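Local structure of ATP phosphoribosyltransferase regulatory subunit (Bacillus halodurans, 3OD1) at residues E160-I165 against Y264-L269; S140-V145 against Q312-G317; V292-G297 against D321-A326. The protein probably serves, together with HisG, in the first step of histidine biosynthesis and may allow histidine to feedback-regulate ATP phosphoribosyltransferase activity. All coordinates share one frame; numbering follows the deposited sequence.

Contact 1 (E160-I165 against Y264-L269)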
loop_
_atom_site.group_PDB
_atom_site.type_symbol
_atom_site.label_atom_id
_atom_site.label_comp_id
_atom_site.label_asym_id
_atom_site.label_seq_id
_atom_site.Cartn_x
_atom_site.Cartn_y
_atom_site.Cartn_z
ATOM N N GLU B 160 12.150 -0.328 25.865
ATOM C CA GLU B 160 13.175 -1.224 26.398
ATOM C C GLU B 160 13.967 -1.977 25.326
ATOM O O GLU B 160 14.619 -2.980 25.636
ATOM C CB GLU B 160 12.533 -2.247 27.343
ATOM C CG GLU B 160 11.487 -1.677 28.282
ATOM C CD GLU B 160 12.011 -1.479 29.686
ATOM O OE1 GLU B 160 13.219 -1.206 29.840
ATOM O OE2 GLU B 160 11.210 -1.595 30.637
ATOM N N PHE B 161 13.906 -1.509 24.078
ATOM C CA PHE B 161 14.581 -2.178 22.971
ATOM C C PHE B 161 16.029 -1.732 22.847
ATOM O O PHE B 161 16.458 -0.794 23.520
ATOM C CB PHE B 161 13.850 -1.918 21.654
ATOM C CG PHE B 161 13.763 -0.474 21.285
ATOM C CD1 PHE B 161 14.683 0.091 20.402
ATOM C CD2 PHE B 161 12.754 0.325 21.802
ATOM C CE1 PHE B 161 14.592 1.428 20.040
ATOM C CE2 PHE B 161 12.660 1.665 21.453
ATOM C CZ PHE B 161 13.583 2.219 20.574
ATOM N N LYS B 162 16.772 -2.409 21.972
ATOM C CA LYS B 162 18.186 -2.146 21.788
ATOM C C LYS B 162 18.535 -2.138 20.308
ATOM O O LYS B 162 18.025 -2.945 19.537
ATOM C CB LYS B 162 19.030 -3.209 22.495
ATOM C CG LYS B 162 19.720 -2.743 23.778
ATOM C CD LYS B 162 18.782 -2.776 24.981
ATOM C CE LYS B 162 19.510 -3.209 26.257
ATOM N NZ LYS B 162 20.067 -4.603 26.183
ATOM N N VAL B 163 19.409 -1.215 19.928
ATOM C CA VAL B 163 19.966 -1.178 18.586
ATOM C C VAL B 163 21.445 -1.523 18.691
ATOM O O VAL B 163 22.211 -0.836 19.371
ATOM C CB VAL B 163 19.788 0.201 17.958
ATOM C CG1 VAL B 163 20.409 0.248 16.549
ATOM C CG2 VAL B 163 18.306 0.543 17.921
ATOM N N ALA B 164 21.829 -2.620 18.063
ATOM C CA ALA B 164 23.209 -3.079 18.116
ATOM C C ALA B 164 23.935 -2.542 16.887
ATOM O O ALA B 164 23.408 -2.590 15.771
ATOM C CB ALA B 164 23.254 -4.593 18.149
ATOM N N ILE B 165 25.137 -2.015 17.098
ATOM C CA ILE B 165 25.878 -1.346 16.038
ATOM C C ILE B 165 27.179 -2.070 15.774
ATOM O O ILE B 165 27.961 -2.273 16.701
ATOM C CB ILE B 165 26.203 0.103 16.447
ATOM C CG1 ILE B 165 24.906 0.851 16.759
ATOM C CG2 ILE B 165 27.040 0.798 15.363
ATOM C CD1 ILE B 165 25.109 2.261 17.226
ATOM N N TYR B 264 19.756 3.461 24.297
ATOM C CA TYR B 264 19.181 2.455 23.405
ATOM C C TYR B 264 20.212 1.680 22.590
ATOM O O TYR B 264 19.887 0.672 21.958
ATOM C CB TYR B 264 18.169 3.109 22.456
ATOM C CG TYR B 264 16.914 3.581 23.149
ATOM C CD1 TYR B 264 15.886 2.694 23.430
ATOM C CD2 TYR B 264 16.759 4.908 23.530
ATOM C CE1 TYR B 264 14.734 3.108 24.066
ATOM C CE2 TYR B 264 15.605 5.335 24.163
ATOM C CZ TYR B 264 14.598 4.426 24.429
ATOM O OH TYR B 264 13.451 4.830 25.065
ATOM N N VAL B 265 21.457 2.135 22.603
ATOM C CA VAL B 265 22.440 1.551 21.711
ATOM C C VAL B 265 23.423 0.645 22.439
ATOM O O VAL B 265 23.746 0.864 23.605
ATOM C CB VAL B 265 23.203 2.634 20.905
ATOM C CG1 VAL B 265 22.229 3.449 20.064
ATOM C CG2 VAL B 265 23.990 3.533 21.827
ATOM N N LYS B 266 23.872 -0.390 21.744
ATOM C CA LYS B 266 24.979 -1.195 22.217
ATOM C C LYS B 266 25.827 -1.577 21.013
ATOM O O LYS B 266 25.455 -1.289 19.876
ATOM C CB LYS B 266 24.481 -2.414 22.996
ATOM C CG LYS B 266 23.593 -3.364 22.224
ATOM C CD LYS B 266 23.060 -4.443 23.153
ATOM C CE LYS B 266 22.442 -5.610 22.387
ATOM N NZ LYS B 266 22.003 -6.708 23.306
ATOM N N PHE B 267 26.981 -2.185 21.253
ATOM C CA PHE B 267 27.881 -2.509 20.160
ATOM C C PHE B 267 28.035 -4.002 19.974
ATOM O O PHE B 267 28.159 -4.748 20.944
ATOM C CB PHE B 267 29.233 -1.837 20.369
ATOM C CG PHE B 267 29.155 -0.342 20.367
ATOM C CD1 PHE B 267 29.278 0.367 19.182
ATOM C CD2 PHE B 267 28.929 0.352 21.545
ATOM C CE1 PHE B 267 29.190 1.744 19.175
ATOM C CE2 PHE B 267 28.846 1.729 21.546
ATOM C CZ PHE B 267 28.976 2.426 20.358
ATOM N N ASP B 268 27.998 -4.435 18.718
ATOM C CA ASP B 268 28.237 -5.831 18.383
ATOM C C ASP B 268 29.123 -5.906 17.156
ATOM O O ASP B 268 28.638 -5.962 16.025
ATOM C CB ASP B 268 26.926 -6.578 18.154
ATOM C CG ASP B 268 27.144 -8.033 17.781
ATOM O OD1 ASP B 268 28.297 -8.512 17.862
ATOM O OD2 ASP B 268 26.160 -8.701 17.408
ATOM N N LEU B 269 30.431 -5.889 17.388
ATOM C CA LEU B 269 31.377 -5.843 16.288
ATOM C C LEU B 269 31.466 -7.180 15.561
ATOM O O LEU B 269 32.226 -7.313 14.617
ATOM C CB LEU B 269 32.754 -5.369 16.768
ATOM C CG LEU B 269 32.929 -3.844 16.770
ATOM C CD1 LEU B 269 31.790 -3.173 17.499
ATOM C CD2 LEU B 269 34.275 -3.421 17.371
#
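Val163, Ala164 and Ile165 pair with Val265, Lys266 and Phe267 as neighbouring parallel strands, whose short axes approach to 4.2 Å and are twisted 35° against each other. Four backbone hydrogen bonds alternate between them. Val163 N gives to Tyr264 O at 2.8 Å, and Lys266 N gives to Val163 O. Ile165 N then gives to Lys266 O, and Asp268 N to Ile165 O.

Just ahead of the paired strands, the Phe161 and Tyr264 rings form an offset stack. Their centroids lie 4.7 Å apart and their planes are turned by 29°. Tyr264 CD1 sits over one face of Phe161, shifted toward the rim. Tyr264 CE1 is 3.6 Å from Phe161 CE2. The carbonyl oxygen Phe161 O meets the edge of the tyrosine ring, 3.5 Å from Tyr264 CD1. Leu153 of helix 139-155 also touches Phe161.

Val163, Ile165, Val265 and Phe267 share one face of the sheet. There Ile165 CD1 reaches Val265 CB at 4.2 Å, while Ile165 CB packs on Phe267 CD1. Leu256 of helix 240-258 touches both Ile165 and Val265.

Ala164 and Lys266 point to the other face. Lys266 CG lies between the backbone N and the carbonyl carbon (chi1 60°), and the chain beyond it is extended. It crosses Lys162 at about a right angle, with Lys266 CD 3.8 Å from Lys162 CG. The two NZ atoms, Lys162 NZ and Lys266 NZ, are 4.1 Å apart and would probably repel. Asp268 turns its carboxylate to Arg224 and Thr270.

Strand 162-167 also pairs antiparallel with strand 281-286. The result is a parallel step in a mostly antiparallel sheet, as in the class II aminoacyl-tRNA synthetase fold, here joining strands separated by a largely helical stretch of chain.

Contact 2 (S140-V145 against Q312-G317)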
loop_
_atom_site.group_PDB
_atom_site.type_symbol
_atom_site.label_atom_id
_atom_site.label_comp_id
_atom_site.label_asym_id
_atom_site.label_seq_id
_atom_site.Cartn_x
_atom_site.Cartn_y
_atom_site.Cartn_z
ATOM N N SER B 140 27.272 12.779 11.343
ATOM C CA SER B 140 25.968 13.382 11.629
ATOM C C SER B 140 24.857 12.556 10.990
ATOM O O SER B 140 23.820 12.297 11.603
ATOM C CB SER B 140 25.908 14.826 11.108
ATOM O OG SER B 140 26.811 15.653 11.819
ATOM N N ALA B 141 25.100 12.135 9.754
ATOM C CA ALA B 141 24.131 11.371 8.983
ATOM C C ALA B 141 23.982 9.954 9.538
ATOM O O ALA B 141 22.859 9.450 9.644
ATOM C CB ALA B 141 24.552 11.332 7.525
ATOM N N ASP B 142 25.105 9.309 9.867
ATOM C CA ASP B 142 25.086 7.999 10.534
ATOM C C ASP B 142 24.205 8.039 11.791
ATOM O O ASP B 142 23.330 7.201 11.980
ATOM C CB ASP B 142 26.500 7.579 10.944
ATOM C CG ASP B 142 27.353 7.112 9.770
ATOM O OD1 ASP B 142 26.813 6.875 8.670
ATOM O OD2 ASP B 142 28.575 6.965 9.972
ATOM N N GLY B 143 24.454 9.022 12.652
ATOM C CA GLY B 143 23.692 9.171 13.885
ATOM C C GLY B 143 22.238 9.517 13.644
ATOM O O GLY B 143 21.351 9.038 14.355
ATOM N N GLU B 144 21.985 10.347 12.635
ATOM C CA GLU B 144 20.613 10.744 12.300
ATOM C C GLU B 144 19.699 9.558 11.981
ATOM O O GLU B 144 18.616 9.452 12.540
ATOM C CB GLU B 144 20.589 11.743 11.137
ATOM C CG GLU B 144 19.169 12.146 10.690
ATOM C CD GLU B 144 19.163 12.993 9.418
ATOM O OE1 GLU B 144 20.185 13.655 9.120
ATOM O OE2 GLU B 144 18.144 12.978 8.696
ATOM N N VAL B 145 20.107 8.674 11.078
ATOM C CA VAL B 145 19.206 7.576 10.718
ATOM C C VAL B 145 18.955 6.627 11.893
ATOM O O VAL B 145 17.874 6.068 12.011
ATOM C CB VAL B 145 19.669 6.786 9.464
ATOM C CG1 VAL B 145 19.744 7.710 8.250
ATOM C CG2 VAL B 145 21.001 6.105 9.717
ATOM N N GLN B 312 27.549 8.466 -1.304
ATOM C CA GLN B 312 27.473 7.737 -0.052
ATOM C C GLN B 312 25.995 7.672 0.310
ATOM O O GLN B 312 25.206 8.516 -0.117
ATOM C CB GLN B 312 28.287 8.453 1.038
ATOM C CG GLN B 312 29.698 8.816 0.598
ATOM C CD GLN B 312 30.465 9.593 1.657
ATOM O OE1 GLN B 312 30.944 9.016 2.636
ATOM N NE2 GLN B 312 30.583 10.909 1.466
ATOM N N ALA B 313 25.601 6.641 1.050
ATOM C CA ALA B 313 24.193 6.472 1.398
ATOM C C ALA B 313 24.041 5.593 2.626
ATOM O O ALA B 313 24.832 4.672 2.855
ATOM C CB ALA B 313 23.397 5.902 0.223
ATOM N N THR B 314 23.052 5.922 3.445
ATOM C CA THR B 314 22.690 5.051 4.549
ATOM C C THR B 314 21.184 5.072 4.727
ATOM O O THR B 314 20.485 5.740 3.970
ATOM C CB THR B 314 23.437 5.407 5.856
ATOM O OG1 THR B 314 23.088 4.458 6.869
ATOM C CG2 THR B 314 23.094 6.819 6.330
ATOM N N GLY B 315 20.679 4.332 5.713
ATOM C CA GLY B 315 19.253 4.304 5.968
ATOM C C GLY B 315 18.872 3.108 6.815
ATOM O O GLY B 315 19.741 2.439 7.357
ATOM N N PHE B 316 17.574 2.863 6.957
ATOM C CA PHE B 316 17.103 1.706 7.704
ATOM C C PHE B 316 15.781 1.198 7.140
ATOM O O PHE B 316 15.067 1.911 6.425
ATOM C CB PHE B 316 16.956 2.018 9.204
ATOM C CG PHE B 316 15.820 2.976 9.540
ATOM C CD1 PHE B 316 14.508 2.525 9.636
ATOM C CD2 PHE B 316 16.077 4.321 9.789
ATOM C CE1 PHE B 316 13.479 3.395 9.950
ATOM C CE2 PHE B 316 15.048 5.197 10.114
ATOM C CZ PHE B 316 13.757 4.739 10.204
ATOM N N GLY B 317 15.473 -0.049 7.471
ATOM C CA GLY B 317 14.194 -0.650 7.147
ATOM C C GLY B 317 13.618 -1.316 8.389
ATOM O O GLY B 317 14.363 -1.837 9.215
HETATM O O HOH W 1 25.200 4.801 8.681
#
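Val145 of helix 139-155 meets Thr314 of strand 313-319 tip to tip. Val145 CB points toward the strand and lies 4.4 Å from Phe316 CD2. From CB the side chain forks. CG1 is anti to the carbonyl carbon (chi1 -60°) and touches two residues: Thr314 CG2 is 4.0 Å from Val145 CG1, and Gly315 CA is 4.1 Å from it. The other branch, CG2, touches both branches of the threonine, with Val145 CG2 3.9 Å from Thr314 OG1. An alanine at Val145 would probably open a gap here and leave the Thr314 methyl and Gly315 CA without these apolar partners.

The helix runs almost parallel to the strand, their axes 8° apart, and packs against the mostly antiparallel sheet of the class II synthetase fold. Leu133 on the next strand, 125-134, also touches Val145. Gly315 has backbone angles at which a CB would press on the carbonyl oxygen of Thr314.

The Phe316 ring lies near the last carbonyl of the helical segment, with Phe316 CD2 3.3 Å from Val145 O. Phe283 of strand 281-286 packs on the same ring.

A water joins the polar ends. It donates to Asp142 OD1 at 2.6 Å and is hydrogen-bonded to Thr314 OG1 at 2.8 Å. Asp142 OD1 also forms a salt bridge with Arg299 NE.

Contact 3 (V292-G297 against D321-A326)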
loop_
_atom_site.group_PDB
_atom_site.type_symbol
_atom_site.label_atom_id
_atom_site.label_comp_id
_atom_site.label_asym_id
_atom_site.label_seq_id
_atom_site.Cartn_x
_atom_site.Cartn_y
_atom_site.Cartn_z
ATOM N N VAL B 292 13.917 -12.556 16.439
ATOM C CA VAL B 292 14.453 -12.006 15.195
ATOM C C VAL B 292 14.500 -10.479 15.248
ATOM O O VAL B 292 13.605 -9.851 15.795
ATOM C CB VAL B 292 13.625 -12.459 13.977
ATOM C CG1 VAL B 292 13.615 -13.976 13.879
ATOM C CG2 VAL B 292 12.198 -11.939 14.083
ATOM N N PRO B 293 15.556 -9.875 14.686
ATOM C CA PRO B 293 15.610 -8.410 14.613
ATOM C C PRO B 293 14.344 -7.848 13.956
ATOM O O PRO B 293 13.854 -8.412 12.978
ATOM C CB PRO B 293 16.812 -8.141 13.696
ATOM C CG PRO B 293 17.574 -9.372 13.655
ATOM C CD PRO B 293 16.647 -10.511 13.928
ATOM N N LEU B 294 13.837 -6.746 14.489
ATOM C CA LEU B 294 12.672 -6.064 13.919
ATOM C C LEU B 294 13.063 -5.116 12.789
ATOM O O LEU B 294 12.247 -4.816 11.899
ATOM C CB LEU B 294 11.968 -5.245 14.997
ATOM C CG LEU B 294 11.681 -5.911 16.344
ATOM C CD1 LEU B 294 11.050 -4.913 17.296
ATOM C CD2 LEU B 294 10.786 -7.139 16.182
ATOM N N CYS B 295 14.305 -4.634 12.836
ATOM C CA CYS B 295 14.774 -3.626 11.885
ATOM C C CYS B 295 16.280 -3.668 11.727
ATOM O O CYS B 295 16.991 -4.276 12.538
ATOM C CB CYS B 295 14.360 -2.232 12.353
ATOM S SG CYS B 295 14.921 -1.856 14.014
ATOM N N SER B 296 16.769 -3.001 10.688
ATOM C CA SER B 296 18.193 -3.012 10.400
ATOM C C SER B 296 18.524 -1.923 9.401
ATOM O O SER B 296 17.639 -1.412 8.711
ATOM C CB SER B 296 18.617 -4.375 9.856
ATOM O OG SER B 296 18.053 -4.607 8.576
ATOM N N GLY B 297 19.798 -1.554 9.330
ATOM C CA GLY B 297 20.219 -0.554 8.365
ATOM C C GLY B 297 21.723 -0.400 8.338
ATOM O O GLY B 297 22.456 -1.194 8.933
ATOM N N ASP B 321 5.364 -6.426 10.217
ATOM C CA ASP B 321 4.686 -7.552 10.841
ATOM C C ASP B 321 5.423 -8.022 12.093
ATOM O O ASP B 321 4.802 -8.374 13.089
ATOM C CB ASP B 321 4.414 -8.686 9.832
ATOM C CG ASP B 321 5.636 -9.052 8.990
ATOM O OD1 ASP B 321 5.543 -10.062 8.254
ATOM O OD2 ASP B 321 6.675 -8.348 9.053
ATOM N N LEU B 322 6.753 -7.989 12.055
ATOM C CA LEU B 322 7.542 -8.361 13.215
ATOM C C LEU B 322 7.362 -7.333 14.322
ATOM O O LEU B 322 7.347 -7.671 15.502
ATOM C CB LEU B 322 9.025 -8.483 12.835
ATOM C CG LEU B 322 9.393 -9.627 11.878
ATOM C CD1 LEU B 322 10.892 -9.637 11.519
ATOM C CD2 LEU B 322 8.981 -10.979 12.456
ATOM N N LEU B 323 7.235 -6.066 13.940
ATOM C CA LEU B 323 7.057 -5.010 14.929
ATOM C C LEU B 323 5.689 -5.128 15.618
ATOM O O LEU B 323 5.582 -5.003 16.837
ATOM C CB LEU B 323 7.232 -3.623 14.290
ATOM C CG LEU B 323 6.969 -2.416 15.193
ATOM C CD1 LEU B 323 7.828 -2.487 16.473
ATOM C CD2 LEU B 323 7.206 -1.099 14.426
ATOM N N VAL B 324 4.648 -5.381 14.837
ATOM C CA VAL B 324 3.309 -5.570 15.407
ATOM C C VAL B 324 3.301 -6.727 16.424
ATOM O O VAL B 324 2.793 -6.575 17.537
ATOM C CB VAL B 324 2.233 -5.785 14.320
ATOM C CG1 VAL B 324 0.858 -6.060 14.956
ATOM C CG2 VAL B 324 2.144 -4.577 13.384
ATOM N N GLU B 325 3.873 -7.868 16.045
ATOM C CA GLU B 325 4.075 -8.983 16.975
ATOM C C GLU B 325 4.739 -8.533 18.275
ATOM O O GLU B 325 4.288 -8.867 19.370
ATOM C CB GLU B 325 4.989 -10.034 16.354
ATOM C CG GLU B 325 4.366 -11.021 15.391
ATOM C CD GLU B 325 5.409 -12.000 14.846
ATOM O OE1 GLU B 325 5.291 -12.408 13.670
ATOM O OE2 GLU B 325 6.364 -12.342 15.589
ATOM N N ALA B 326 5.840 -7.799 18.141
ATOM C CA ALA B 326 6.653 -7.390 19.284
ATOM C C ALA B 326 5.915 -6.469 20.261
ATOM O O ALA B 326 6.269 -6.390 21.439
ATOM C CB ALA B 326 7.935 -6.726 18.796
#
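Val292 and Leu322 cross at about a right angle, and so do Leu294 and Leu323. The helix here, 320-327, directly follows strand 313-319. This strand-helix unit fits motif 3 of the class II synthetases, and the contact packs the helix on the chain leading into strand 295-298. Leu294 and Cys295 both face Gly285, a classic beta bulge.

At the outer side, Val292 CG2 meets both methyls of Leu322; the distance from Val292 CG2 to Leu322 CD1 is 3.7 Å. Further in, Leu294 spreads its two methyls over one side of the helix. With CG anti to the carbonyl carbon (chi1 -48°), the branch point is set so that both methyls reach the helix. Leu294 CD1 meets Leu323 CD1 at 4.1 Å, and both Leu294 methyls touch Ala326 CB, CD2 at 3.9 Å. Leu294 CD2 also packs on Leu322 CB.

Leu323 continues this apolar layer toward Ile30 and Met34 of helix 21-40 and Leu153 of helix 139-155.

Two backbone oxygens lie against methyls. Pro293 O is 3.5 Å from Leu322 CD1. Leu322 O is 3.5 Å from Leu294 CD2 and accepts the helical hydrogen bond from Ala326 N.

In the fold
All three contacts reach the same mixed sheet. Contacts 1 and 2 are buried, whereas contact 3 is partly open at Val292. Contact 1 joins strand to strand, mainly by backbone hydrogen bonds. Contacts 2 and 3 each set a helix against a strand or the chain leading into one, mostly through side chains; contact 2 adds a bridging water, and contact 3 is made by apolar side chains, with two carbonyl oxygens lying against methyls. Helix 139-155 of contact 2 leads into strand 162-167 of contact 1. Strand 313-319 of contact 2 leads into helix 320-327 of contact 3. Contacts 2 and 3 also touch directly, with Gly317 N 2.8 Å from Ser296 O, a probable hydrogen bond between adjacent strands.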